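Local coordinates for protein haloalkane dehalogenase (Mycobacterium rhodesiae, PDB 4MJ3) that catalyses the hydrolytic dehalogenation of haloalkanes, releasing a halide ion and leaving the corresponding alcohol, at residues A145-M149 and A256-L260; A231-L235 and V259-P265. One frame throughout, in Å; residues are numbered along the deposited sequence. Where two conformers were deposited one is given.

Contact 1: A145-M149 and A256-L260; sequences AANTM and AEPVL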
# COMPACT_ATOMS: atom_id res chain seq x y z
N ALA A 145 -3.54 -1.43 -10.09
CA ALA A 145 -2.66 -2.34 -9.36
C ALA A 145 -1.26 -2.21 -9.92
O ALA A 145 -1.05 -2.34 -11.13
CB ALA A 145 -3.16 -3.77 -9.51
N ALA A 146 -0.30 -2.00 -9.04
CA ALA A 146 1.10 -1.86 -9.43
C ALA A 146 2.00 -2.61 -8.47
O ALA A 146 2.15 -2.22 -7.31
CB ALA A 146 1.48 -0.38 -9.44
N ASN A 147 2.63 -3.67 -8.97
CA ASN A 147 3.57 -4.46 -8.17
C ASN A 147 2.92 -4.92 -6.88
O ASN A 147 3.37 -4.58 -5.76
CB ASN A 147 4.86 -3.67 -7.89
CG ASN A 147 5.65 -3.38 -9.16
OD1 ASN A 147 5.32 -3.87 -10.24
ND2 ASN A 147 6.72 -2.61 -9.00
N THR A 148 1.87 -5.71 -7.05
CA THR A 148 1.09 -6.20 -5.93
C THR A 148 0.39 -7.49 -6.36
O THR A 148 0.59 -7.96 -7.48
CB THR A 148 0.10 -5.13 -5.45
OG1 THR A 148 -0.48 -5.55 -4.20
CG2 THR A 148 -1.00 -4.88 -6.47
N MSE A 149 -0.41 -8.05 -5.46
CA MSE A 149 -1.23 -9.25 -5.74
C MSE A 149 -2.23 -9.44 -4.63
O MSE A 149 -2.22 -8.71 -3.63
CB MSE A 149 -0.47 -10.57 -5.85
CG MSE A 149 -0.73 -11.27 -7.19
SE MSE A 149 -2.50 -11.94 -7.79
CE MSE A 149 -1.97 -13.83 -7.74
N ALA A 256 2.85 -12.22 -10.87
CA ALA A 256 1.46 -11.96 -10.50
C ALA A 256 0.72 -11.11 -11.54
O ALA A 256 -0.50 -11.14 -11.61
CB ALA A 256 1.43 -11.25 -9.16
N GLU A 257 1.46 -10.32 -12.31
CA GLU A 257 0.85 -9.36 -13.22
C GLU A 257 -0.18 -10.00 -14.18
O GLU A 257 -1.30 -9.52 -14.28
CB GLU A 257 1.93 -8.58 -14.00
CG GLU A 257 1.40 -7.36 -14.75
CD GLU A 257 0.64 -7.72 -16.01
OE1 GLU A 257 0.99 -8.72 -16.67
OE2 GLU A 257 -0.31 -6.99 -16.34
N PRO A 258 0.21 -11.08 -14.91
CA PRO A 258 -0.77 -11.63 -15.85
C PRO A 258 -1.93 -12.37 -15.19
O PRO A 258 -3.03 -12.46 -15.76
CB PRO A 258 0.06 -12.57 -16.73
CG PRO A 258 1.25 -12.90 -15.91
CD PRO A 258 1.53 -11.68 -15.09
N VAL A 259 -1.71 -12.87 -13.99
CA VAL A 259 -2.76 -13.57 -13.23
C VAL A 259 -3.83 -12.58 -12.79
O VAL A 259 -5.03 -12.77 -13.01
CB VAL A 259 -2.18 -14.28 -11.98
CG1 VAL A 259 -3.30 -14.98 -11.22
CG2 VAL A 259 -1.10 -15.26 -12.39
N LEU A 260 -3.40 -11.47 -12.21
CA LEU A 260 -4.32 -10.39 -11.84
C LEU A 260 -5.04 -9.80 -13.06
O LEU A 260 -6.27 -9.64 -13.06
CB LEU A 260 -3.55 -9.30 -11.12
CG LEU A 260 -4.30 -8.28 -10.28
CD1 LEU A 260 -5.24 -8.96 -9.29
CD2 LEU A 260 -3.27 -7.42 -9.56

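Contact 2: A231-L235 and V259-P265; sequences AWAAL and VLRGHVP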
# COMPACT_ATOMS: atom_id res chain seq x y z
N ALA A 231 -12.70 -12.91 -1.33
CA ALA A 231 -12.36 -11.63 -1.99
C ALA A 231 -11.88 -11.80 -3.43
O ALA A 231 -12.20 -11.00 -4.31
CB ALA A 231 -11.34 -10.86 -1.18
N TRP A 232 -11.10 -12.86 -3.68
CA TRP A 232 -10.60 -13.15 -5.01
C TRP A 232 -11.77 -13.46 -5.94
O TRP A 232 -11.83 -13.00 -7.09
CB TRP A 232 -9.62 -14.32 -4.94
CG TRP A 232 -9.01 -14.74 -6.24
CD1 TRP A 232 -9.26 -15.90 -6.94
CD2 TRP A 232 -8.05 -14.01 -7.01
NE1 TRP A 232 -8.49 -15.94 -8.07
CE2 TRP A 232 -7.75 -14.78 -8.15
CE3 TRP A 232 -7.42 -12.77 -6.85
CZ2 TRP A 232 -6.82 -14.35 -9.12
CZ3 TRP A 232 -6.51 -12.34 -7.81
CH2 TRP A 232 -6.22 -13.12 -8.93
N ALA A 233 -12.70 -14.28 -5.45
CA ALA A 233 -13.90 -14.60 -6.23
C ALA A 233 -14.67 -13.32 -6.57
O ALA A 233 -15.10 -13.13 -7.71
CB ALA A 233 -14.80 -15.58 -5.48
N ALA A 234 -14.81 -12.43 -5.59
CA ALA A 234 -15.48 -11.14 -5.83
C ALA A 234 -14.73 -10.26 -6.83
O ALA A 234 -15.35 -9.62 -7.69
CB ALA A 234 -15.71 -10.40 -4.52
N LEU A 235 -13.40 -10.22 -6.75
CA LEU A 235 -12.61 -9.51 -7.76
C LEU A 235 -12.80 -10.05 -9.15
O LEU A 235 -12.72 -9.31 -10.14
CB LEU A 235 -11.11 -9.58 -7.44
CG LEU A 235 -10.46 -8.51 -6.59
CD1 LEU A 235 -8.96 -8.77 -6.62
CD2 LEU A 235 -10.77 -7.12 -7.13
N VAL A 259 -1.71 -12.87 -13.99
CA VAL A 259 -2.76 -13.57 -13.23
C VAL A 259 -3.83 -12.58 -12.79
O VAL A 259 -5.03 -12.77 -13.01
CB VAL A 259 -2.18 -14.28 -11.98
CG1 VAL A 259 -3.30 -14.98 -11.22
CG2 VAL A 259 -1.10 -15.26 -12.39
N LEU A 260 -3.40 -11.47 -12.21
CA LEU A 260 -4.32 -10.39 -11.84
C LEU A 260 -5.04 -9.80 -13.06
O LEU A 260 -6.27 -9.64 -13.06
CB LEU A 260 -3.55 -9.30 -11.12
CG LEU A 260 -4.30 -8.28 -10.28
CD1 LEU A 260 -5.24 -8.96 -9.29
CD2 LEU A 260 -3.27 -7.42 -9.56
N ARG A 261 -4.29 -9.46 -14.10
CA ARG A 261 -4.88 -8.86 -15.29
C ARG A 261 -5.93 -9.80 -15.92
O ARG A 261 -6.99 -9.34 -16.37
CB ARG A 261 -3.79 -8.46 -16.30
CG ARG A 261 -4.34 -7.87 -17.59
CD ARG A 261 -3.30 -7.31 -18.54
NE ARG A 261 -1.99 -7.94 -18.47
CZ ARG A 261 -1.64 -9.08 -19.08
NH1 ARG A 261 -0.41 -9.57 -18.97
NH2 ARG A 261 -2.53 -9.75 -19.80
N GLY A 262 -5.63 -11.09 -15.98
CA GLY A 262 -6.54 -12.06 -16.58
C GLY A 262 -7.77 -12.36 -15.75
O GLY A 262 -8.79 -12.75 -16.27
N HIS A 263 -7.69 -12.14 -14.44
CA HIS A 263 -8.76 -12.51 -13.52
C HIS A 263 -9.90 -11.49 -13.44
O HIS A 263 -11.07 -11.86 -13.27
CB HIS A 263 -8.18 -12.68 -12.13
CG HIS A 263 -9.17 -13.17 -11.12
ND1 HIS A 263 -9.84 -14.36 -11.25
CD2 HIS A 263 -9.61 -12.63 -9.95
CE1 HIS A 263 -10.64 -14.55 -10.22
NE2 HIS A 263 -10.53 -13.51 -9.41
N VAL A 264 -9.56 -10.21 -13.53
CA VAL A 264 -10.53 -9.14 -13.29
C VAL A 264 -11.23 -8.75 -14.59
O VAL A 264 -10.57 -8.27 -15.53
CB VAL A 264 -9.85 -7.89 -12.72
CG1 VAL A 264 -10.87 -6.82 -12.38
CG2 VAL A 264 -9.04 -8.27 -11.49
N PRO A 265 -12.55 -8.96 -14.68
CA PRO A 265 -13.23 -8.67 -15.96
C PRO A 265 -13.07 -7.22 -16.41
O PRO A 265 -12.96 -6.96 -17.61
CB PRO A 265 -14.70 -9.00 -15.68
CG PRO A 265 -14.71 -9.82 -14.44
CD PRO A 265 -13.45 -9.58 -13.69

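Contact 1: A145-M149 and A256-L260
Begin at Ala-256, near the N-terminal end of helix 256-263. Its CB points at the loop, 3.8 Å from the carbonyl O of Thr-148, and its CA is 6.1 Å from that of Met-149, the closest CA pair. The deposited selenomethionine Met-149 lies over this methyl; the modelled 2.9 Å from its CG to Ala-256 CB is too short for two carbons and carries no weight. Glu-257 has its CB directed away and forms a salt bridge with Arg-261 and a hydrogen bond with Ser-244 OG. Loop 145-149 follows strand 140-145 of the central alpha/beta-hydrolase sheet, and Ala-145 is paired through its backbone with Leu-243 and Ala-245 at the neighbouring strand 242-244. The helix therefore packs where two parallel strands end and the chain turns away. Thr-148 OG1 is hydrogen-bonded to Asp-123 O, just past strand 117-121, while its own carbonyl O is buried with no partner in the model. One turn on from Ala-256, the exposed Val-259 offers CG1 to Met-149 CE at 3.9 Å. Leu-260, whose N bonds back to Ala-256 O at 3.0 Å, is the buried residue that reaches deepest: its CD2 meets Ala-145 CB at 3.7 Å, at the end of the strand, while its CD1 turns to Met-149 SE at 4.3 Å. No hydrogen bond crosses between the segments.

Contact 2: A231-L235 and V259-P265
This is a helix-to-helix contact made mainly by aromatic side chains, between the last turns of helices 225-235 and 256-263, which lie before and after strand 242-244 in the sequence. The short helical segments run at 57° with their axes 11.2 Å apart, so large side chains bridge the gap. Trp-232 and His-263 do most of it. The imidazole lies flat against the five-membered ring of the indole in an offset stack, centroids 3.7 Å apart and planes only 1° from parallel, and its NE2, lying over the indole face, donates to the Trp-232 carbonyl O, 2.7 Å away and almost straight at 174°. One histidine thus stacks on the side chain and bonds to the backbone of the same tryptophan. Further along the indole, Leu-260 CD1 sits 3.9 Å from Trp-232 CZ3 at the ring edge, and Val-259 CG1 is 4.1 Å from Trp-232 CZ2. At the C-terminal ends the CA atoms of Leu-235 and Val-264 are 5.9 Å apart, the closest CA pair, and Leu-235 O packs against Val-264 CG1 at 3.8 Å and Pro-265 CD at 3.6 Å. Leu-235 and Leu-260 both touch Leu-130 of helix 124-135, consistent with all three helices packing on one face of the sheet, as in this family. Helices 225-235 and 256-263 belong to the helical layers flanking the central sheet of the alpha/beta-hydrolase fold.

From the N terminus the chain leaves the sheet at 145-149, passes through helices 159-170 to 207-211, a stretch that fits the cap insertion of haloalkane dehalogenases, and returns in helix 225-235. Strand 242-244 then takes it back into the sheet before helix 256-263. Contact 1 closes the long loop, with 106 residues between its segments; contact 2 closes a short one of 23 that begins inside the first and ends beyond its close, so the two overlap rather than nest. Both end on the same helix and share Val-259 and Leu-260, though contact 2 runs on to Pro-265. They meet where Met-149 SE packs 4.0 Å from Trp-232 CZ3, joining the loop beyond strand 140-145 to both helices.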